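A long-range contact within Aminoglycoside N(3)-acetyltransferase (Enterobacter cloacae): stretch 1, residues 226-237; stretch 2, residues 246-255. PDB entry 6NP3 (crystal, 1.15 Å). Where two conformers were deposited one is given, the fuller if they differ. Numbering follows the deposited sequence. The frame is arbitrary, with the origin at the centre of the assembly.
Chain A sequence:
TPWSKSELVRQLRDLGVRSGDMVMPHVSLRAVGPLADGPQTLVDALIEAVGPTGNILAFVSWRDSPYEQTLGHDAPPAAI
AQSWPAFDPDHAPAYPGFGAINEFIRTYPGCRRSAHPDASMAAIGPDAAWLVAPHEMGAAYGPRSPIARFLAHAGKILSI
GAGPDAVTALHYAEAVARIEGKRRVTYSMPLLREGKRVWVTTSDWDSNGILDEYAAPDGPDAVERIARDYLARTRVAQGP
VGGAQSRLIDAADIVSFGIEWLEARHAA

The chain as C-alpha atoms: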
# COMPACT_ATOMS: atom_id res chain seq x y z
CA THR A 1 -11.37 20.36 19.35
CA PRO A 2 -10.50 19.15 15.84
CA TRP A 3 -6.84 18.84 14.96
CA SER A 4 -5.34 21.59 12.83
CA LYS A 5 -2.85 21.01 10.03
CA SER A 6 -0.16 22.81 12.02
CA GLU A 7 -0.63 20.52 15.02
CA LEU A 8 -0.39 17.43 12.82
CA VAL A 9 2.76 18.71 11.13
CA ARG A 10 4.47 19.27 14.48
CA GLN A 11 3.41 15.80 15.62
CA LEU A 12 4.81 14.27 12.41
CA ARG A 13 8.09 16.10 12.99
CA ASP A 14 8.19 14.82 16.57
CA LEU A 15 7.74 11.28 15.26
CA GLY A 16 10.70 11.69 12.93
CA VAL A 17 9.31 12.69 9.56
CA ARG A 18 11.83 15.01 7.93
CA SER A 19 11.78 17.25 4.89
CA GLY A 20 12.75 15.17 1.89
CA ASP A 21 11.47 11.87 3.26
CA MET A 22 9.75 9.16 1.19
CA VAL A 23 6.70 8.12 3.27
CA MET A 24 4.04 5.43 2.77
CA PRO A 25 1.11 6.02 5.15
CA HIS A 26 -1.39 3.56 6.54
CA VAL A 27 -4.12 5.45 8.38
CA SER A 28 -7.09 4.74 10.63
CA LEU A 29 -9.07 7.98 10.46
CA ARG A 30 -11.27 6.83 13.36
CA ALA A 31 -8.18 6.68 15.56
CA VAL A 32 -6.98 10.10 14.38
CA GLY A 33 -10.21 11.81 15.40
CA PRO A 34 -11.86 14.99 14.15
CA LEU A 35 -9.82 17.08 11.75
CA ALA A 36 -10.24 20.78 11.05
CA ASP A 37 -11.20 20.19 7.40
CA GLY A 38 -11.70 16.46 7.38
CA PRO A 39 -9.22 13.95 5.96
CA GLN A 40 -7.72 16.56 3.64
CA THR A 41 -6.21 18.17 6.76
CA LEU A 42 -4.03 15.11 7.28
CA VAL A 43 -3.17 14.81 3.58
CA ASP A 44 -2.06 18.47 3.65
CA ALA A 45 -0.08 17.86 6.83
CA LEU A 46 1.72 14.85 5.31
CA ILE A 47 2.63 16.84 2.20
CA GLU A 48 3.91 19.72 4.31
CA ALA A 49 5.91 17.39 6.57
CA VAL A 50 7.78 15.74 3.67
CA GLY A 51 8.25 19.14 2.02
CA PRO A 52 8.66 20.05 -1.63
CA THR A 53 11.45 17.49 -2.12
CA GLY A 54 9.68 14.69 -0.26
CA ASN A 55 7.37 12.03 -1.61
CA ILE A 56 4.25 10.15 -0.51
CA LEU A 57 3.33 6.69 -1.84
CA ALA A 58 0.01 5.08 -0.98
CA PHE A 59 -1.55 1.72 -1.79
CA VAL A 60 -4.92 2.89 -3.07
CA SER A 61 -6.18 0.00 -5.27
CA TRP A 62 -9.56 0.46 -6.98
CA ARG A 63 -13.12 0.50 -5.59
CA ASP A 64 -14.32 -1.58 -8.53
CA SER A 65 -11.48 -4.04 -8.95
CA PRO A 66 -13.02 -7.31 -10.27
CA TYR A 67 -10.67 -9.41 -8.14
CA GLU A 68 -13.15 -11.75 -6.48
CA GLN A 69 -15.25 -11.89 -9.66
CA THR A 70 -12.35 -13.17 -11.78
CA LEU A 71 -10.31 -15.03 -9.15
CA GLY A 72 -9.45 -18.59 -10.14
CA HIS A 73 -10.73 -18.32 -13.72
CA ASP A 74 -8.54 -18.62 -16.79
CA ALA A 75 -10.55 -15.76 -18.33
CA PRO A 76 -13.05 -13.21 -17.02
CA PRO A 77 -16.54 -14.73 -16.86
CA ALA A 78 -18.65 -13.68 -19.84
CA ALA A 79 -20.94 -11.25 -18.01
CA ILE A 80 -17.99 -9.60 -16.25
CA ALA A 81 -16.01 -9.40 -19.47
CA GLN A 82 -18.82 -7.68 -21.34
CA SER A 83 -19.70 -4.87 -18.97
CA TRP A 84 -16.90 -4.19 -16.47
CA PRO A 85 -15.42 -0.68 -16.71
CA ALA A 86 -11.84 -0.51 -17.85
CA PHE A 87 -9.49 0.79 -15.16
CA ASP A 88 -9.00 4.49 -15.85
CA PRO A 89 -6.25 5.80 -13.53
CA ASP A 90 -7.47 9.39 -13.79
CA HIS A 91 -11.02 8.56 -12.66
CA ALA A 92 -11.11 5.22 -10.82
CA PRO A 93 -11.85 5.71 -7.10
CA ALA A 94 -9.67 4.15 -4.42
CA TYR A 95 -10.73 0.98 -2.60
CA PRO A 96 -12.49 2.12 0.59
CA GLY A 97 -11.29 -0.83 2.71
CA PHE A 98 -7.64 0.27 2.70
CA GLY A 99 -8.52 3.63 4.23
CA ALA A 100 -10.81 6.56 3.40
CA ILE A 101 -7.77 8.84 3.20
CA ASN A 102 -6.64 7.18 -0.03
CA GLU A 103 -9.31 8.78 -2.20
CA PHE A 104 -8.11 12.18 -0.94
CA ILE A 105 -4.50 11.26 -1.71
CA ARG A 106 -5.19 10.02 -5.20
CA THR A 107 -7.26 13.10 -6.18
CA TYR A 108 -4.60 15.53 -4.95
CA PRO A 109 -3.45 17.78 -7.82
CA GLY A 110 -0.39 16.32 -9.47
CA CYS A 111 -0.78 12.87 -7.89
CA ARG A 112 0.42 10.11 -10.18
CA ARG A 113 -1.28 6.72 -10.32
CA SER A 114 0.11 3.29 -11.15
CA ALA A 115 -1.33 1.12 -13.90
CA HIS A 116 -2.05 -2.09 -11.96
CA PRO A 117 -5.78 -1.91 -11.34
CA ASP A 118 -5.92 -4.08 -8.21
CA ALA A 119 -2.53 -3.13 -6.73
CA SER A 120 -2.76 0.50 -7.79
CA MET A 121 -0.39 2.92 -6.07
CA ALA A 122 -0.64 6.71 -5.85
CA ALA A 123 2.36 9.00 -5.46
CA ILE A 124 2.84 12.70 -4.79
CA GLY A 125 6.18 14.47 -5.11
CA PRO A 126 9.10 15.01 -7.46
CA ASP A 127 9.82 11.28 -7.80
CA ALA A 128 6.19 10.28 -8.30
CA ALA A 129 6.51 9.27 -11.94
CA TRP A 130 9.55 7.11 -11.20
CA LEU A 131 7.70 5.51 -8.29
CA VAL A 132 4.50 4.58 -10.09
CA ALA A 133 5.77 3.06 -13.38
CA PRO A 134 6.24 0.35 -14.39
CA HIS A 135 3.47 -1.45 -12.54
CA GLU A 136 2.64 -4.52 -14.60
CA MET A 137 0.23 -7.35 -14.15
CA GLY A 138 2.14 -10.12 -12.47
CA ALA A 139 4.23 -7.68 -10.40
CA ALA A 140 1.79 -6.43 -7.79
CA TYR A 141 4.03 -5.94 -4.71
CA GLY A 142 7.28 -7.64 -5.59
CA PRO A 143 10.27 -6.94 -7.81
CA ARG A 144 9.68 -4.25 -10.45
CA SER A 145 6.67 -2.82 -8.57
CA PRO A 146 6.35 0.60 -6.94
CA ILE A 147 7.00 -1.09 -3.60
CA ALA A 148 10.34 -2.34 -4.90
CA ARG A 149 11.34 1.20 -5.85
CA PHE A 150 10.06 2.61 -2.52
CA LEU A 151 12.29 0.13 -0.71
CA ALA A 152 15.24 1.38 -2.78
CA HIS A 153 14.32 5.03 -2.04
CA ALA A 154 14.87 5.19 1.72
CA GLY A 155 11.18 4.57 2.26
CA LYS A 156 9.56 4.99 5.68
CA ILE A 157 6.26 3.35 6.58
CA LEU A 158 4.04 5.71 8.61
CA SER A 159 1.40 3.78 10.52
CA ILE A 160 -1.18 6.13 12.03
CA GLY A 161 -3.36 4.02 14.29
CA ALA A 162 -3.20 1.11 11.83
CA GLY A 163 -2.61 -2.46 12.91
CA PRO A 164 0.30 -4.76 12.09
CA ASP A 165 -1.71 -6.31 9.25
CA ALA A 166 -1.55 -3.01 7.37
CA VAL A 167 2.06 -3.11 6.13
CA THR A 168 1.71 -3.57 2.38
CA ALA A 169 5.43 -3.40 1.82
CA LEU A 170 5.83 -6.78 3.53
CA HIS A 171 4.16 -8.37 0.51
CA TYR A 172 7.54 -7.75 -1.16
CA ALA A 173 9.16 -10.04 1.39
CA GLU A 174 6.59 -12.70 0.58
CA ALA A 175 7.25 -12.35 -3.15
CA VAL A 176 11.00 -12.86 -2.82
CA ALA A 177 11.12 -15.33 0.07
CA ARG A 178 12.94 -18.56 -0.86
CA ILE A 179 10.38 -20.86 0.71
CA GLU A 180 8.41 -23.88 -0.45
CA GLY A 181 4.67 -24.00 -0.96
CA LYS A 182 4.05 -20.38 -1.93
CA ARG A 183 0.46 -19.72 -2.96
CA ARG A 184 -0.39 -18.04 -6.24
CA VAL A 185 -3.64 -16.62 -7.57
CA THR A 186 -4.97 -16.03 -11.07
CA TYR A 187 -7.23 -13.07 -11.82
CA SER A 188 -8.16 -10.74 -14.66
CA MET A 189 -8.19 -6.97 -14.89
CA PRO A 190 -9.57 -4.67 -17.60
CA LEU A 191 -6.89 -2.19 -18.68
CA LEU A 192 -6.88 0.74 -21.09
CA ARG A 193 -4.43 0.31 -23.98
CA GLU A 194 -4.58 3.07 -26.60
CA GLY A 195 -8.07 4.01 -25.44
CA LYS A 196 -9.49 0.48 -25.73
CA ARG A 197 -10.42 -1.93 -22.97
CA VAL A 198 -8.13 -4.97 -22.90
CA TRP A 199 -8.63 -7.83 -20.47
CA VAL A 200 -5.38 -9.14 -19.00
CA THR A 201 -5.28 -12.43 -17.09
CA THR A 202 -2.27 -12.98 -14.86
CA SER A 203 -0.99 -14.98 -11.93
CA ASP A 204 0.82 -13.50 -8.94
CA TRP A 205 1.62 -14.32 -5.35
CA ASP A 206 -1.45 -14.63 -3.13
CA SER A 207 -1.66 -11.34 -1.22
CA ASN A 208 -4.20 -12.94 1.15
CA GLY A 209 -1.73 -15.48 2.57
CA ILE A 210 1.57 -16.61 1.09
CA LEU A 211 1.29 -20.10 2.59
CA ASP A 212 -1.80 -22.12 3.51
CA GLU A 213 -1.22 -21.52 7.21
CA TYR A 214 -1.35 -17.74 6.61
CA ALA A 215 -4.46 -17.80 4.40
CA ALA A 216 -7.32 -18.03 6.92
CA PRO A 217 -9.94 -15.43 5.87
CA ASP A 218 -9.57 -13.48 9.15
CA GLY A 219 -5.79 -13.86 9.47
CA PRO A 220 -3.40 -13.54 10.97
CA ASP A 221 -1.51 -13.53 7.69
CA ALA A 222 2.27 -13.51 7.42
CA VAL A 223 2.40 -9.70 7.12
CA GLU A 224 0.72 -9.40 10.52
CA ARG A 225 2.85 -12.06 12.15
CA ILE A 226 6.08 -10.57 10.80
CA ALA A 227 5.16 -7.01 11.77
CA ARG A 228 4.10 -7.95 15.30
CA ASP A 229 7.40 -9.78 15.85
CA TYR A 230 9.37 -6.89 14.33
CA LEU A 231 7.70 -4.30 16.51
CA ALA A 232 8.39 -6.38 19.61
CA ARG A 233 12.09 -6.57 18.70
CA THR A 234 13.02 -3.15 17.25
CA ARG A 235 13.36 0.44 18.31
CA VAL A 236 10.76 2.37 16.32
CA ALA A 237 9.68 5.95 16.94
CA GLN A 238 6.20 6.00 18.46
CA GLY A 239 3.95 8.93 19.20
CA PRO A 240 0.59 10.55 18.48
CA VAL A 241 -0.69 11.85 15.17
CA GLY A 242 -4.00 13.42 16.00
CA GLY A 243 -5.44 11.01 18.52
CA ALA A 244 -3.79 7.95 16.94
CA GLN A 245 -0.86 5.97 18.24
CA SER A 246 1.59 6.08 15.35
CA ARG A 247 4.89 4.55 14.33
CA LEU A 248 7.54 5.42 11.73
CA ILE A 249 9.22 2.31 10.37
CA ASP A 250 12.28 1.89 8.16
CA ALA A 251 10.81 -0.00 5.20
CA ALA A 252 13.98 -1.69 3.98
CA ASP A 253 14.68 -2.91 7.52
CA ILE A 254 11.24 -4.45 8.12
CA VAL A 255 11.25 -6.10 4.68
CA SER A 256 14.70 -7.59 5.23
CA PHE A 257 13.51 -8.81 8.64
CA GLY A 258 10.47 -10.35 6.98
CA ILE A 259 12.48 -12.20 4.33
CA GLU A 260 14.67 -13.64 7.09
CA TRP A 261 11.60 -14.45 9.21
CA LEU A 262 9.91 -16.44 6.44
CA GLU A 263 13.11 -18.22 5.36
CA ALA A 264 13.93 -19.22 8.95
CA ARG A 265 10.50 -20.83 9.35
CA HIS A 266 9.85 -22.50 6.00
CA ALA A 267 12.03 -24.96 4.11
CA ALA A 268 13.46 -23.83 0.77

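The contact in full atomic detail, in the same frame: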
# COMPACT_ATOMS: atom_id res chain seq x y z
N ILE A 226 4.75 -11.16 10.92
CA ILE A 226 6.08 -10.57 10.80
C ILE A 226 6.12 -9.22 11.50
O ILE A 226 7.04 -8.94 12.27
CB ILE A 226 6.48 -10.42 9.32
CG1 ILE A 226 6.65 -11.79 8.66
CG2 ILE A 226 7.73 -9.58 9.20
CD1 ILE A 226 6.67 -11.69 7.17
N ALA A 227 5.13 -8.37 11.24
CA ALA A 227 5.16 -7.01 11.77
C ALA A 227 5.04 -7.01 13.29
O ALA A 227 5.73 -6.24 13.97
CB ALA A 227 4.04 -6.20 11.13
N ARG A 228 4.19 -7.87 13.85
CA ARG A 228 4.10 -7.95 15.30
C ARG A 228 5.44 -8.34 15.92
O ARG A 228 5.87 -7.75 16.92
CB ARG A 228 3.05 -8.98 15.73
CG ARG A 228 1.63 -8.53 15.71
CD ARG A 228 0.67 -9.59 16.29
NE ARG A 228 -0.70 -9.30 15.89
CZ ARG A 228 -1.42 -8.30 16.38
NH1 ARG A 228 -0.90 -7.50 17.30
NH2 ARG A 228 -2.66 -8.09 15.96
N ASP A 229 6.08 -9.37 15.37
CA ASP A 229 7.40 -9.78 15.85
C ASP A 229 8.38 -8.62 15.73
O ASP A 229 9.04 -8.25 16.71
CB ASP A 229 7.90 -11.00 15.06
CG ASP A 229 7.91 -12.27 15.89
OD1 ASP A 229 7.67 -12.22 17.11
OD2 ASP A 229 8.18 -13.34 15.32
N TYR A 230 8.41 -7.97 14.57
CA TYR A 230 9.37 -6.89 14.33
C TYR A 230 9.20 -5.79 15.36
O TYR A 230 10.17 -5.30 15.93
CB TYR A 230 9.19 -6.33 12.92
CG TYR A 230 10.10 -5.21 12.56
CD1 TYR A 230 11.35 -5.46 12.10
CD2 TYR A 230 9.70 -3.88 12.67
CE1 TYR A 230 12.18 -4.43 11.70
CE2 TYR A 230 10.52 -2.85 12.31
CZ TYR A 230 11.76 -3.12 11.83
OH TYR A 230 12.55 -2.06 11.46
N LEU A 231 7.95 -5.40 15.60
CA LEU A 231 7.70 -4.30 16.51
C LEU A 231 8.01 -4.67 17.95
O LEU A 231 8.31 -3.79 18.75
CB LEU A 231 6.26 -3.83 16.37
CG LEU A 231 5.96 -3.16 15.02
CD1 LEU A 231 4.47 -2.90 14.86
CD2 LEU A 231 6.73 -1.86 14.86
N ALA A 232 8.00 -5.95 18.28
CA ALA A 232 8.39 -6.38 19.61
C ALA A 232 9.90 -6.41 19.78
O ALA A 232 10.36 -6.53 20.92
CB ALA A 232 7.86 -7.79 19.89
N ARG A 233 10.66 -6.32 18.69
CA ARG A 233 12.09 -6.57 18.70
C ARG A 233 12.94 -5.39 18.25
O ARG A 233 14.16 -5.55 18.17
CB ARG A 233 12.41 -7.74 17.75
CG ARG A 233 11.97 -9.09 18.29
CD ARG A 233 12.11 -10.16 17.21
NE ARG A 233 11.76 -11.49 17.68
CZ ARG A 233 12.65 -12.46 17.92
NH1 ARG A 233 13.94 -12.24 17.72
NH2 ARG A 233 12.23 -13.64 18.35
N THR A 234 12.34 -4.23 17.95
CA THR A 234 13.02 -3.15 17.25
C THR A 234 12.64 -1.82 17.86
O THR A 234 11.48 -1.59 18.20
CB THR A 234 12.59 -3.13 15.76
OG1 THR A 234 12.70 -4.45 15.22
CG2 THR A 234 13.46 -2.20 14.96
N ARG A 235 13.63 -0.95 17.97
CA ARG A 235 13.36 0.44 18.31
C ARG A 235 12.74 1.14 17.11
O ARG A 235 13.32 1.15 16.02
CB ARG A 235 14.65 1.13 18.74
CG ARG A 235 15.13 0.61 20.09
CD ARG A 235 16.32 1.37 20.61
NE ARG A 235 15.98 2.74 20.97
CZ ARG A 235 16.82 3.59 21.54
NH1 ARG A 235 18.05 3.20 21.79
NH2 ARG A 235 16.44 4.82 21.83
N VAL A 236 11.56 1.69 17.33
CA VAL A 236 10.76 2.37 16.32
C VAL A 236 10.14 3.59 16.98
O VAL A 236 9.51 3.47 18.04
CB VAL A 236 9.68 1.40 15.80
CG1 VAL A 236 8.71 2.13 14.90
CG2 VAL A 236 10.28 0.18 15.11
N ALA A 237 10.29 4.76 16.37
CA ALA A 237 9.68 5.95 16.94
C ALA A 237 8.17 5.79 17.01
O ALA A 237 7.53 5.38 16.04
CB ALA A 237 10.02 7.19 16.10
N SER A 246 0.95 6.17 16.64
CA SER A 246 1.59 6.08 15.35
C SER A 246 3.03 5.62 15.49
O SER A 246 3.64 5.71 16.56
CB SER A 246 1.54 7.44 14.66
OG SER A 246 0.21 7.90 14.55
N ARG A 247 3.55 5.08 14.39
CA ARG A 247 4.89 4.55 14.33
C ARG A 247 5.50 4.91 12.98
O ARG A 247 4.80 4.96 11.97
CB ARG A 247 4.87 3.00 14.35
CG ARG A 247 4.50 2.39 15.70
CD ARG A 247 3.64 1.13 15.52
NE ARG A 247 2.41 1.46 14.80
CZ ARG A 247 1.28 1.82 15.37
NH1 ARG A 247 1.18 1.88 16.69
NH2 ARG A 247 0.23 2.13 14.62
N LEU A 248 6.81 5.10 12.96
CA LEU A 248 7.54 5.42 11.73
C LEU A 248 8.63 4.37 11.55
O LEU A 248 9.58 4.30 12.34
CB LEU A 248 8.10 6.83 11.79
CG LEU A 248 8.66 7.38 10.50
CD1 LEU A 248 7.62 7.47 9.40
CD2 LEU A 248 9.23 8.76 10.75
N ILE A 249 8.46 3.54 10.54
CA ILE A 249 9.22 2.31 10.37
C ILE A 249 10.13 2.42 9.16
O ILE A 249 9.71 2.88 8.09
CB ILE A 249 8.23 1.15 10.14
CG1 ILE A 249 7.37 0.92 11.39
CG2 ILE A 249 8.94 -0.14 9.74
CD1 ILE A 249 6.14 0.09 11.17
N ASP A 250 11.39 1.99 9.30
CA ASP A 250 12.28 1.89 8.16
C ASP A 250 11.83 0.72 7.29
O ASP A 250 11.82 -0.44 7.73
CB ASP A 250 13.74 1.71 8.60
CG ASP A 250 14.68 1.68 7.42
OD1 ASP A 250 15.10 2.75 6.96
OD2 ASP A 250 14.99 0.62 6.86
N ALA A 251 11.44 1.01 6.04
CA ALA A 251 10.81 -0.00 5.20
C ALA A 251 11.80 -1.08 4.79
O ALA A 251 11.48 -2.27 4.81
CB ALA A 251 10.21 0.64 3.95
N ALA A 252 13.00 -0.69 4.37
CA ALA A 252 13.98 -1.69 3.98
C ALA A 252 14.28 -2.62 5.14
O ALA A 252 14.46 -3.83 4.95
CB ALA A 252 15.26 -1.01 3.48
N ASP A 253 14.36 -2.08 6.36
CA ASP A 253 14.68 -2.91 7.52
C ASP A 253 13.58 -3.91 7.82
O ASP A 253 13.87 -5.09 8.07
CB ASP A 253 14.95 -2.03 8.73
CG ASP A 253 15.61 -2.81 9.84
OD1 ASP A 253 16.71 -3.34 9.62
OD2 ASP A 253 15.01 -2.88 10.93
N ILE A 254 12.31 -3.50 7.81
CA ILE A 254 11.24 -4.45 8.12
C ILE A 254 11.10 -5.50 7.02
O ILE A 254 10.82 -6.66 7.31
CB ILE A 254 9.90 -3.74 8.43
CG1 ILE A 254 8.94 -4.72 9.16
CG2 ILE A 254 9.28 -3.14 7.19
CD1 ILE A 254 7.67 -4.12 9.64
N VAL A 255 11.32 -5.12 5.77
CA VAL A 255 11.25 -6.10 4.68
C VAL A 255 12.40 -7.09 4.77
O VAL A 255 12.19 -8.30 4.61
CB VAL A 255 11.16 -5.38 3.32
CG1 VAL A 255 11.34 -6.37 2.18
CG2 VAL A 255 9.80 -4.69 3.22
O HOH W 1 11.98 0.59 11.65
O HOH W 2 11.45 5.42 13.85

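A single buried tyrosine does three jobs at once in this contact, and its hydroxyl makes the most striking bond: Tyr 230 OH donates to Asp 253 OD2 over only 2.6 Å, a short hydrogen bond to a carboxylate lying at the ring edge, near its plane. The same oxygen accepts from a water at 2.7 Å from Tyr 230 OH, and that water in turn accepts from Asp 250 N, 2.8 Å away. The hydroxyl thus both gives and receives, and the turn from strand to helix is tied to the tyrosine at two points. That turn is also braced internally, since Asp 250 caps the helix by accepting from Asp 253 N at its OD2 (2.8 Å).

The ring itself is packed as carefully as its tip. Ile 254 CG1 lies over one face, 3.6 Å from Tyr 230 CG and 13° off the ring normal as seen from the centroid, a CH-pi contact. With chi1 near 180° (t), the tyrosine reaches out from a helix whose axis runs at 114° to that of the helix holding Ile 254. Ile 249 CG2 adds an apolar contact at 4.1 Å from Tyr 230 CE2.

Beyond the ring, Ile 249 serves as a shared apolar surface: its CD1 lies 4.2 Å from Leu 231 CD2, and its CG1 3.9 Å from Val 236 CG1. One strand residue therefore meets both the helix and the segment that follows it.

Further along, the backbones meet more loosely. Leu 248 N donates to Ala 237 O at 3.2 Å, and Arg 247 CA approaches that same Ala 237 O at 3.3 Å in a CA-H...O contact. A second water completes the pairing, accepting from Ala 237 N (2.9 Å) and donating to Leu 248 O (2.7 Å), so it spans a gap the direct bond leaves open.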